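Local coordinates for periplasmic sugar-binding domain protein (Pseudomonas fluorescens Pf-5, PDB 3H75) that probably binds a carbohydrate in the periplasm, as a two-domain member of the bacterial solute-binding protein 2 family, at residues Q197-Q207 with A224-L235. Residues are numbered along the deposited sequence; the frame is centred on the assembly and turned at random.
With SO4 (sulfate ion), chain C.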
loop_
_atom_site.group_PDB
_atom_site.type_symbol
_atom_site.label_atom_id
_atom_site.label_comp_id
_atom_site.label_asym_id
_atom_site.label_seq_id
_atom_site.Cartn_x
_atom_site.Cartn_y
_atom_site.Cartn_z
ATOM N N GLN A 197 21.562 -6.528 -9.821
ATOM C CA GLN A 197 22.640 -6.917 -10.723
ATOM C C GLN A 197 23.806 -7.470 -9.919
ATOM O O GLN A 197 24.424 -8.462 -10.298
ATOM C CB GLN A 197 23.135 -5.720 -11.533
ATOM C CG GLN A 197 22.201 -5.248 -12.628
ATOM C CD GLN A 197 22.811 -4.118 -13.435
ATOM O OE1 GLN A 197 23.130 -3.060 -12.895
ATOM N NE2 GLN A 197 22.983 -4.342 -14.734
ATOM N N GLN A 198 24.100 -6.814 -8.803
ATOM C CA GLN A 198 25.200 -7.225 -7.945
ATOM C C GLN A 198 24.846 -8.444 -7.098
ATOM O O GLN A 198 25.571 -9.440 -7.094
ATOM C CB GLN A 198 25.602 -6.068 -7.031
ATOM C CG GLN A 198 25.997 -4.801 -7.772
ATOM C CD GLN A 198 26.269 -3.640 -6.836
ATOM O OE1 GLN A 198 27.143 -3.718 -5.971
ATOM N NE2 GLN A 198 25.519 -2.556 -7.003
ATOM N N LEU A 199 23.722 -8.360 -6.393
ATOM C CA LEU A 199 23.277 -9.439 -5.515
ATOM C C LEU A 199 23.043 -10.793 -6.188
ATOM O O LEU A 199 23.431 -11.831 -5.648
ATOM C CB LEU A 199 22.007 -9.004 -4.772
ATOM C CG LEU A 199 22.189 -7.840 -3.792
ATOM C CD1 LEU A 199 20.835 -7.344 -3.312
ATOM C CD2 LEU A 199 23.055 -8.282 -2.617
ATOM N N LEU A 200 22.410 -10.797 -7.357
ATOM C CA LEU A 200 22.141 -12.053 -8.047
ATOM C C LEU A 200 23.407 -12.708 -8.575
ATOM O O LEU A 200 23.435 -13.914 -8.811
ATOM C CB LEU A 200 21.141 -11.839 -9.186
ATOM C CG LEU A 200 19.697 -11.628 -8.724
ATOM C CD1 LEU A 200 18.828 -11.256 -9.916
ATOM C CD2 LEU A 200 19.184 -12.901 -8.051
ATOM N N LYS A 201 24.452 -11.908 -8.756
ATOM C CA LYS A 201 25.723 -12.431 -9.237
ATOM C C LYS A 201 26.482 -12.999 -8.039
ATOM O O LYS A 201 27.111 -14.056 -8.125
ATOM C CB LYS A 201 26.538 -11.315 -9.896
ATOM C CG LYS A 201 27.756 -11.805 -10.664
ATOM C CD LYS A 201 28.492 -10.650 -11.323
ATOM C CE LYS A 201 29.561 -11.151 -12.284
ATOM N NZ LYS A 201 30.536 -12.059 -11.615
ATOM N N ARG A 202 26.407 -12.285 -6.921
ATOM C CA ARG A 202 27.068 -12.686 -5.683
ATOM C C ARG A 202 26.429 -13.921 -5.052
ATOM O O ARG A 202 27.122 -14.755 -4.466
ATOM C CB ARG A 202 27.026 -11.533 -4.677
ATOM C CG ARG A 202 27.476 -11.904 -3.270
ATOM C CD ARG A 202 28.964 -12.212 -3.213
ATOM N NE ARG A 202 29.390 -12.597 -1.869
ATOM C CZ ARG A 202 29.170 -13.789 -1.323
ATOM N NH1 ARG A 202 28.529 -14.727 -2.007
ATOM N NH2 ARG A 202 29.590 -14.045 -0.091
ATOM N N TYR A 203 25.109 -14.030 -5.172
ATOM C CA TYR A 203 24.368 -15.152 -4.598
ATOM C C TYR A 203 23.600 -15.895 -5.685
ATOM O O TYR A 203 22.374 -15.811 -5.769
ATOM C CB TYR A 203 23.390 -14.633 -3.539
ATOM C CG TYR A 203 24.049 -13.836 -2.437
ATOM C CD1 TYR A 203 24.871 -14.460 -1.498
ATOM C CD2 TYR A 203 23.855 -12.458 -2.333
ATOM C CE1 TYR A 203 25.481 -13.734 -0.484
ATOM C CE2 TYR A 203 24.462 -11.721 -1.318
ATOM C CZ TYR A 203 25.274 -12.367 -0.398
ATOM O OH TYR A 203 25.882 -11.649 0.605
ATOM N N PRO A 204 24.315 -16.641 -6.538
ATOM C CA PRO A 204 23.680 -17.391 -7.622
ATOM C C PRO A 204 22.724 -18.504 -7.185
ATOM O O PRO A 204 21.908 -18.966 -7.983
ATOM C CB PRO A 204 24.876 -17.924 -8.415
ATOM C CG PRO A 204 25.912 -18.106 -7.357
ATOM C CD PRO A 204 25.775 -16.846 -6.541
ATOM N N LYS A 205 22.825 -18.942 -5.934
ATOM C CA LYS A 205 21.945 -20.001 -5.450
ATOM C C LYS A 205 20.567 -19.446 -5.101
ATOM O O LYS A 205 19.636 -20.202 -4.821
ATOM C CB LYS A 205 22.552 -20.691 -4.224
ATOM C CG LYS A 205 23.968 -21.192 -4.465
ATOM C CD LYS A 205 24.495 -22.014 -3.300
ATOM C CE LYS A 205 23.817 -23.369 -3.241
ATOM N NZ LYS A 205 24.471 -24.267 -2.251
ATOM N N THR A 206 20.439 -18.124 -5.129
ATOM C CA THR A 206 19.160 -17.493 -4.819
ATOM C C THR A 206 18.044 -18.093 -5.669
ATOM O O THR A 206 18.174 -18.205 -6.892
ATOM C CB THR A 206 19.201 -15.964 -5.071
ATOM O OG1 THR A 206 20.170 -15.359 -4.207
ATOM C CG2 THR A 206 17.821 -15.337 -4.802
ATOM N N GLN A 207 16.952 -18.492 -5.020
ATOM C CA GLN A 207 15.812 -19.056 -5.733
ATOM C C GLN A 207 14.571 -18.212 -5.490
ATOM O O GLN A 207 13.592 -18.325 -6.221
ATOM C CB GLN A 207 15.516 -20.482 -5.273
ATOM C CG GLN A 207 16.630 -21.469 -5.528
ATOM C CD GLN A 207 16.227 -22.872 -5.145
ATOM O OE1 GLN A 207 15.534 -23.562 -5.897
ATOM N NE2 GLN A 207 16.642 -23.298 -3.961
ATOM N N ALA A 224 17.756 -10.120 -13.330
ATOM C CA ALA A 224 17.746 -11.577 -13.373
ATOM C C ALA A 224 17.806 -12.108 -14.807
ATOM O O ALA A 224 18.580 -13.020 -15.106
ATOM C CB ALA A 224 16.498 -12.108 -12.667
ATOM N N ARG A 225 16.986 -11.543 -15.691
ATOM C CA ARG A 225 16.968 -11.980 -17.085
ATOM C C ARG A 225 18.337 -11.788 -17.734
ATOM O O ARG A 225 18.793 -12.628 -18.511
ATOM C CB ARG A 225 15.912 -11.205 -17.885
ATOM C CG ARG A 225 14.469 -11.541 -17.530
ATOM C CD ARG A 225 13.497 -10.963 -18.558
ATOM N NE ARG A 225 13.537 -9.502 -18.609
ATOM C CZ ARG A 225 12.874 -8.703 -17.779
ATOM N NH1 ARG A 225 12.106 -9.219 -16.828
ATOM N NH2 ARG A 225 12.981 -7.387 -17.896
ATOM N N GLU A 226 18.985 -10.676 -17.406
ATOM C CA GLU A 226 20.299 -10.356 -17.948
ATOM C C GLU A 226 21.383 -11.342 -17.525
ATOM O O GLU A 226 22.413 -11.463 -18.190
ATOM C CB GLU A 226 20.697 -8.938 -17.532
ATOM C CG GLU A 226 20.045 -7.851 -18.368
ATOM C CD GLU A 226 20.146 -6.479 -17.738
ATOM O OE1 GLU A 226 21.143 -6.212 -17.036
ATOM O OE2 GLU A 226 19.229 -5.660 -17.957
ATOM N N LEU A 227 21.152 -12.045 -16.421
ATOM C CA LEU A 227 22.120 -13.015 -15.922
ATOM C C LEU A 227 21.801 -14.429 -16.388
ATOM O O LEU A 227 22.535 -15.371 -16.086
ATOM C CB LEU A 227 22.169 -12.975 -14.391
ATOM C CG LEU A 227 22.654 -11.660 -13.771
ATOM C CD1 LEU A 227 22.607 -11.760 -12.255
ATOM C CD2 LEU A 227 24.069 -11.356 -14.242
ATOM N N GLY A 228 20.705 -14.572 -17.125
ATOM C CA GLY A 228 20.317 -15.878 -17.623
ATOM C C GLY A 228 19.260 -16.578 -16.790
ATOM O O GLY A 228 18.822 -17.675 -17.138
ATOM N N ARG A 229 18.846 -15.955 -15.689
ATOM C CA ARG A 229 17.826 -16.553 -14.832
ATOM C C ARG A 229 16.466 -16.406 -15.507
ATOM O O ARG A 229 16.298 -15.579 -16.408
ATOM C CB ARG A 229 17.815 -15.884 -13.451
ATOM C CG ARG A 229 19.126 -16.001 -12.667
ATOM C CD ARG A 229 19.552 -17.458 -12.454
ATOM N NE ARG A 229 18.632 -18.228 -11.615
ATOM C CZ ARG A 229 18.618 -18.206 -10.283
ATOM N NH1 ARG A 229 19.476 -17.449 -9.612
ATOM N NH2 ARG A 229 17.752 -18.958 -9.618
ATOM N N LYS A 230 15.500 -17.209 -15.074
ATOM C CA LYS A 230 14.164 -17.185 -15.661
ATOM C C LYS A 230 13.081 -16.910 -14.620
ATOM O O LYS A 230 12.587 -17.831 -13.969
ATOM C CB LYS A 230 13.876 -18.524 -16.347
ATOM C CG LYS A 230 14.875 -18.888 -17.442
ATOM C CD LYS A 230 14.584 -18.162 -18.748
ATOM C CE LYS A 230 13.593 -18.939 -19.616
ATOM N NZ LYS A 230 12.289 -19.201 -18.940
ATOM N N PRO A 231 12.699 -15.635 -14.453
ATOM C CA PRO A 231 11.663 -15.286 -13.480
ATOM C C PRO A 231 10.402 -16.127 -13.672
ATOM O O PRO A 231 9.875 -16.229 -14.783
ATOM C CB PRO A 231 11.417 -13.806 -13.764
ATOM C CG PRO A 231 12.768 -13.326 -14.168
ATOM C CD PRO A 231 13.236 -14.424 -15.099
ATOM N N GLY A 232 9.925 -16.734 -12.589
ATOM C CA GLY A 232 8.725 -17.545 -12.671
ATOM C C GLY A 232 9.004 -19.022 -12.859
ATOM O O GLY A 232 8.123 -19.852 -12.634
ATOM N N THR A 233 10.223 -19.353 -13.272
ATOM C CA THR A 233 10.596 -20.746 -13.489
ATOM C C THR A 233 11.674 -21.206 -12.512
ATOM O O THR A 233 11.418 -22.068 -11.673
ATOM C CB THR A 233 11.087 -20.979 -14.936
ATOM O OG1 THR A 233 10.027 -20.687 -15.855
ATOM C CG2 THR A 233 11.517 -22.427 -15.129
ATOM N N ASP A 234 12.872 -20.635 -12.610
ATOM C CA ASP A 234 13.965 -21.018 -11.718
ATOM C C ASP A 234 14.262 -19.987 -10.631
ATOM O O ASP A 234 15.087 -20.221 -9.748
ATOM C CB ASP A 234 15.241 -21.301 -12.524
ATOM C CG ASP A 234 15.682 -20.116 -13.363
ATOM O OD1 ASP A 234 15.949 -19.038 -12.792
ATOM O OD2 ASP A 234 15.769 -20.265 -14.601
ATOM N N LEU A 235 13.583 -18.848 -10.698
ATOM C CA LEU A 235 13.762 -17.780 -9.722
ATOM C C LEU A 235 12.382 -17.163 -9.536
ATOM O O LEU A 235 11.796 -16.649 -10.488
ATOM C CB LEU A 235 14.753 -16.744 -10.260
ATOM C CG LEU A 235 15.158 -15.583 -9.352
ATOM C CD1 LEU A 235 15.743 -16.120 -8.051
ATOM C CD2 LEU A 235 16.174 -14.703 -10.072
HETATM S S SO4 C . 28.499 -17.866 0.280
HETATM O O1 SO4 C . 27.524 -18.912 0.654
HETATM O O2 SO4 C . 28.014 -17.182 -0.936
HETATM O O3 SO4 C . 28.639 -16.895 1.384
HETATM O O4 SO4 C . 29.808 -18.495 0.014
HETATM O O HOH W 1 21.689 -15.550 -10.190
HETATM O O HOH W 2 15.286 -22.758 -8.811
#
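The guanidinium of R229 has CD2 of L235 over the centre of one face, while its edge meets, in plane, the carbonyl oxygen of T206, the carboxylate carbon of D234 and a water. The contact lies in an alpha/beta domain of the periplasmic binding protein fold, where helix 189-202 and the turn leading into strand 206-211 pack against the end of helix 214-226 and the loop running to strand 236-240. R229 NH1 and NH2 both grip T206 O, at 3.1 and 2.9 Å, the second nearly in line with the carbonyl. Bends at chi2 (-57°) and chi3 (-65°) fold the arginine back, letting NE form a 3.0 Å salt bridge to D234 OD1 from above the carboxylate plane while NH2 also reaches D234 O. Arginine suits this place because its several N-H groups serve both segments at once; a methionine here would probably leave T206 O without its two donors and D234 without its charged mate. Beside this polar cluster the leucines mesh: L200 sends CD1 against A224, whose small side chain admits it, and meets L235 tip to tip through CD2, while L149 of strand 146-152 also touches L200. L227 CD1 presses tightly on L200 CB, at 3.4 Å. A water bridges the segments, donating to L200 O at 2.8 Å and accepting from R229 NH1 at 3.0 Å.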